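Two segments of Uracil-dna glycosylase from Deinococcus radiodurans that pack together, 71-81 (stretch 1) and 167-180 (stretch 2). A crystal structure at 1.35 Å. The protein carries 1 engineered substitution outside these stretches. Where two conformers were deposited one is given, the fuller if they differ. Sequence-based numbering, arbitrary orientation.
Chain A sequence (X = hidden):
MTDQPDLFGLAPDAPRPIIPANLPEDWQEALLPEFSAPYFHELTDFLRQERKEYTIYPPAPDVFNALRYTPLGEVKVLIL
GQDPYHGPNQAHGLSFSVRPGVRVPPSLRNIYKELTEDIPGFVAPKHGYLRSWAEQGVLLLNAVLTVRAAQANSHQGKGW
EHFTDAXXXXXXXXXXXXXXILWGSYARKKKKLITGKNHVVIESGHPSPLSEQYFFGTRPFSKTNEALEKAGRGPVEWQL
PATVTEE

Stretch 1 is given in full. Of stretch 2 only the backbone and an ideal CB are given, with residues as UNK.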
# COMPACT_ATOMS: atom_id res chain seq x y z
N PRO A 71 1.07 6.64 10.56
CA PRO A 71 0.64 6.00 11.83
C PRO A 71 -0.81 5.50 11.74
O PRO A 71 -1.63 6.08 11.01
CB PRO A 71 0.74 7.13 12.84
CG PRO A 71 1.83 8.02 12.28
CD PRO A 71 1.66 7.97 10.77
N LEU A 72 -1.14 4.44 12.47
CA LEU A 72 -2.48 3.89 12.46
C LEU A 72 -3.53 4.95 12.73
O LEU A 72 -4.57 5.01 12.05
CB LEU A 72 -2.56 2.80 13.55
CG LEU A 72 -3.91 2.13 13.81
CD1 LEU A 72 -4.55 1.61 12.53
CD2 LEU A 72 -3.74 1.03 14.86
N GLY A 73 -3.30 5.79 13.72
CA GLY A 73 -4.22 6.86 14.04
C GLY A 73 -4.45 7.90 12.94
O GLY A 73 -5.43 8.65 13.02
N GLU A 74 -3.54 7.99 11.97
CA GLU A 74 -3.67 8.95 10.89
C GLU A 74 -4.28 8.35 9.63
O GLU A 74 -4.60 9.10 8.72
CB GLU A 74 -2.30 9.51 10.53
CG GLU A 74 -1.70 10.29 11.69
CD GLU A 74 -0.41 11.03 11.41
OE1 GLU A 74 -0.06 11.28 10.27
OE2 GLU A 74 0.27 11.41 12.40
N VAL A 75 -4.51 7.05 9.58
CA VAL A 75 -5.00 6.44 8.34
C VAL A 75 -6.43 6.90 8.04
O VAL A 75 -7.32 6.72 8.85
CB VAL A 75 -4.97 4.89 8.42
CG1 VAL A 75 -5.52 4.27 7.15
CG2 VAL A 75 -3.57 4.39 8.67
N LYS A 76 -6.63 7.49 6.87
CA LYS A 76 -7.93 7.71 6.35
C LYS A 76 -8.23 7.01 5.05
O LYS A 76 -9.42 6.80 4.73
CB LYS A 76 -8.26 9.19 6.31
CG LYS A 76 -7.49 10.02 5.39
CD LYS A 76 -7.91 11.50 5.63
CE LYS A 76 -7.54 12.42 4.52
NZ LYS A 76 -7.96 13.77 4.98
N VAL A 77 -7.18 6.65 4.31
CA VAL A 77 -7.33 5.88 3.07
C VAL A 77 -6.28 4.79 3.09
O VAL A 77 -5.13 5.05 3.49
CB VAL A 77 -7.12 6.75 1.81
CG1 VAL A 77 -7.22 5.91 0.52
CG2 VAL A 77 -8.11 7.92 1.78
N LEU A 78 -6.68 3.56 2.79
CA LEU A 78 -5.74 2.48 2.70
C LEU A 78 -5.76 1.98 1.27
O LEU A 78 -6.75 1.49 0.82
CB LEU A 78 -6.09 1.36 3.70
CG LEU A 78 -5.06 0.23 3.85
CD1 LEU A 78 -5.26 -0.51 5.15
CD2 LEU A 78 -5.12 -0.75 2.67
N ILE A 79 -4.66 2.18 0.56
CA ILE A 79 -4.45 1.68 -0.79
C ILE A 79 -3.75 0.34 -0.68
O ILE A 79 -2.71 0.25 -0.03
CB ILE A 79 -3.68 2.65 -1.71
CG1 ILE A 79 -4.59 3.84 -2.01
CG2 ILE A 79 -3.16 2.01 -2.99
CD1 ILE A 79 -3.95 4.93 -2.80
N LEU A 80 -4.29 -0.70 -1.30
CA LEU A 80 -3.69 -2.02 -1.24
C LEU A 80 -3.46 -2.56 -2.65
O LEU A 80 -4.41 -2.80 -3.39
CB LEU A 80 -4.58 -2.98 -0.46
CG LEU A 80 -3.98 -4.33 -0.08
CD1 LEU A 80 -2.79 -4.17 0.83
CD2 LEU A 80 -4.95 -5.29 0.51
N GLY A 81 -2.18 -2.65 -3.02
CA GLY A 81 -1.77 -3.34 -4.24
C GLY A 81 -1.42 -4.80 -3.99
O GLY A 81 -1.79 -5.39 -2.96
N UNK A 167 -2.91 -5.96 9.54
CA UNK A 167 -2.88 -4.51 9.30
C UNK A 167 -4.28 -4.01 8.92
O UNK A 167 -4.79 -3.06 9.50
CB UNK A 167 -1.87 -4.17 8.20
N UNK A 168 -4.92 -4.71 7.98
CA UNK A 168 -6.31 -4.42 7.56
C UNK A 168 -7.23 -4.45 8.76
O UNK A 168 -8.04 -3.55 8.96
CB UNK A 168 -6.79 -5.42 6.51
N UNK A 169 -7.13 -5.51 9.59
CA UNK A 169 -7.97 -5.63 10.77
C UNK A 169 -7.76 -4.47 11.75
O UNK A 169 -8.74 -3.99 12.33
CB UNK A 169 -7.69 -6.96 11.47
N UNK A 170 -6.52 -4.01 11.94
CA UNK A 170 -6.27 -2.90 12.87
C UNK A 170 -6.91 -1.60 12.38
O UNK A 170 -7.49 -0.82 13.17
CB UNK A 170 -4.77 -2.70 13.06
N UNK A 171 -6.81 -1.35 11.08
CA UNK A 171 -7.46 -0.18 10.48
C UNK A 171 -8.98 -0.34 10.54
O UNK A 171 -9.67 0.62 10.87
CB UNK A 171 -7.00 0.01 9.03
N UNK A 172 -9.50 -1.54 10.24
CA UNK A 172 -10.96 -1.75 10.30
C UNK A 172 -11.56 -1.52 11.68
O UNK A 172 -12.71 -1.10 11.84
CB UNK A 172 -11.29 -3.17 9.85
N UNK A 173 -10.77 -1.80 12.71
CA UNK A 173 -11.18 -1.55 14.09
C UNK A 173 -11.33 -0.06 14.43
O UNK A 173 -11.90 0.27 15.49
CB UNK A 173 -10.16 -2.19 15.04
N UNK A 174 -10.80 0.84 13.60
CA UNK A 174 -11.03 2.28 13.85
C UNK A 174 -12.50 2.62 13.67
O UNK A 174 -13.17 2.08 12.78
CB UNK A 174 -10.18 3.14 12.91
N UNK A 175 -12.97 3.56 14.47
CA UNK A 175 -14.37 3.98 14.45
C UNK A 175 -14.64 4.96 13.30
O UNK A 175 -15.63 4.83 12.60
CB UNK A 175 -14.75 4.62 15.79
N UNK A 176 -13.72 5.88 13.08
CA UNK A 176 -13.90 6.88 12.01
C UNK A 176 -13.66 6.28 10.66
O UNK A 176 -12.81 5.42 10.51
CB UNK A 176 -12.96 8.07 12.21
N UNK A 177 -14.45 6.74 9.69
CA UNK A 177 -14.39 6.24 8.33
C UNK A 177 -12.98 6.16 7.75
O UNK A 177 -12.20 7.12 7.71
CB UNK A 177 -15.25 7.13 7.43
N UNK A 178 -12.68 4.99 7.21
CA UNK A 178 -11.54 4.75 6.36
C UNK A 178 -12.06 4.24 5.02
O UNK A 178 -12.98 3.39 4.95
CB UNK A 178 -10.56 3.76 7.00
N UNK A 179 -11.47 4.76 3.96
CA UNK A 179 -11.71 4.23 2.62
C UNK A 179 -10.61 3.26 2.26
O UNK A 179 -9.42 3.62 2.23
CB UNK A 179 -11.79 5.35 1.59
N UNK A 180 -10.98 2.04 1.96
CA UNK A 180 -10.09 1.01 1.51
C UNK A 180 -10.20 0.86 0.01
O UNK A 180 -11.29 0.56 -0.50
CB UNK A 180 -10.39 -0.31 2.22

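Stretch 2 leaves a helix, turns through a loop and enters a strand that runs parallel to the strand 77-81, so each part meets stretch 1 differently.

Position 167 has helical backbone angles and a CA-to-CB bond directed sideways, with nothing of stretch 1 within 5.5 Å of the ideal CB; stretch 1 hardly constrains it. It is V167, which makes no contact here.

At 168 the bond is again sideways, yet the ideal CB lies 5.3 Å from L78 CD1, and the methyl groups of L78 and L80 are the nearby surface. A branched or long apolar chain could bridge the gap, whereas a short one would stop before it. I168, with both chi angles m, brings its CD1 to 4.0 Å from L78 CD1 and 4.4 Å from L80 CD2.

Position 169 is out of reach, and many residues would serve; it is K169.

Position 170 points toward stretch 1, its ideal CB only 4.3 Å from L72 CD2. A small apolar side chain suits such proximity. A170 supplies a single methyl, and its backbone O also lies 3.9 Å from L72 CD1.

The ideal CB of 171 sits among three apolar groups, 4.3 Å from L78 CD1, 4.6 Å from L72 CD1 and 4.9 Å from V75 CG1. A compact aliphatic residue, probably branched, fits this setting. V171, chi1 t, places CG2 3.9 Å from L72 CD1 and 4.0 Å from L78 CD1, while its CG1 lies 4.0 Å from V75 CG1.

Positions 172 and 173 are out of reach and leave the choice open; they are N172 and A173.

At 174 the bond points toward stretch 1, but the ideal CB has no neighbour within 5.5 Å. Beyond it lie the carbonyls of L72 and V75, with that of G73 nearby, a cluster of acceptors that calls for a long donor such as lysine or arginine. K174 curls its chain, chi3 p, so that NZ donates hydrogen bonds to L72 O (2.8 Å) and V75 O (3.1 Å). Its aliphatic part is used too, CD lying 3.9 Å from L72 CD1.

Positions 175 and 176 offer stretch 1 no contact, although 176 points toward it; polar residues are acceptable, and both are glutamates, E175 and E176. At 177 the bond points sideways and nothing of stretch 1 lies within 5.5 Å of the ideal CB, so many side chains would do, long polar ones among them. R177 sends its end away, and its guanidinium is hydrogen-bonded elsewhere in the structure.

At 178 the ideal CB is 4.0 Å from K76 O, close to backbone and to V75, favouring a modest apolar side chain. V178 sets CG1 4.2 Å from V75 CG1.

Position 179 pairs with V77, and its ideal CB lies 4.5 Å from V77 CG2, on the same face of the sheet; a beta-branched aliphatic residue suits it. V179 is that, and its backbone N donates to K76 O (3.0 Å) while its O accepts from L78 N (2.8 Å).

Position 180 pairs with L78 and shares its face, so a large apolar residue could reach the leucine. The ring of F180 meets it obliquely, CE2 lying 4.0 Å from L78 CD1.

Stretch 2 167-180: VIKAVNAKEERVVF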
# COMPACT_ATOMS: atom_id res chain seq x y z
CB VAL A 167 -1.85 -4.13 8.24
CG1 VAL A 167 -1.95 -2.65 7.85
CG2 VAL A 167 -0.42 -4.46 8.69
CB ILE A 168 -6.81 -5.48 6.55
CG1 ILE A 168 -6.14 -5.30 5.18
CG2 ILE A 168 -8.35 -5.47 6.44
CD1 ILE A 168 -6.68 -4.13 4.38
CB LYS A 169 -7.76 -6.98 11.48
CG LYS A 169 -8.40 -8.13 10.67
CD LYS A 169 -8.15 -9.47 11.35
CE LYS A 169 -8.18 -10.68 10.39
NZ LYS A 169 -7.70 -11.95 11.01
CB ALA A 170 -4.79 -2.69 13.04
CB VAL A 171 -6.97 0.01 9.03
CG1 VAL A 171 -7.66 1.17 8.38
CG2 VAL A 171 -5.45 0.26 9.03
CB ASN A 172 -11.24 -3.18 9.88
CG ASN A 172 -12.71 -3.49 9.87
OD1 ASN A 172 -13.46 -2.95 9.05
ND2 ASN A 172 -13.14 -4.36 10.75
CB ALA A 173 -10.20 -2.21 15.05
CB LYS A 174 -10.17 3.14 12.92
CG LYS A 174 -8.65 3.06 13.14
CD LYS A 174 -7.91 3.55 11.90
CE LYS A 174 -8.18 4.95 11.48
NZ LYS A 174 -7.17 5.92 11.83
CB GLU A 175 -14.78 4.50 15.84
CG GLU A 175 -14.63 3.38 16.89
CD GLU A 175 -14.83 3.76 18.36
OE1 GLU A 175 -14.15 4.71 18.87
OE2 GLU A 175 -15.60 3.01 19.02
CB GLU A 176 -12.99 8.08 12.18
CG GLU A 176 -13.69 9.33 11.65
CD GLU A 176 -13.08 10.63 12.14
OE1 GLU A 176 -11.94 10.55 12.69
OE2 GLU A 176 -13.74 11.69 11.99
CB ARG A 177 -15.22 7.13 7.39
CG ARG A 177 -15.09 6.72 5.93
CD ARG A 177 -16.23 7.24 5.10
NE ARG A 177 -17.51 6.53 5.36
CZ ARG A 177 -18.62 6.76 4.68
NH1 ARG A 177 -18.70 7.79 3.83
NH2 ARG A 177 -19.70 6.03 4.91
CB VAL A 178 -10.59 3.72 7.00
CG1 VAL A 178 -9.48 3.38 6.07
CG2 VAL A 178 -10.03 4.30 8.30
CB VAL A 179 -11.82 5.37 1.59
CG1 VAL A 179 -12.08 4.83 0.18
CG2 VAL A 179 -12.85 6.45 1.98
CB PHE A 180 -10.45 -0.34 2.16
CG PHE A 180 -10.33 -0.38 3.68
CD1 PHE A 180 -11.29 0.19 4.51
CD2 PHE A 180 -9.26 -1.03 4.27
CE1 PHE A 180 -11.19 0.07 5.88
CE2 PHE A 180 -9.13 -1.14 5.67
CZ PHE A 180 -10.10 -0.57 6.46
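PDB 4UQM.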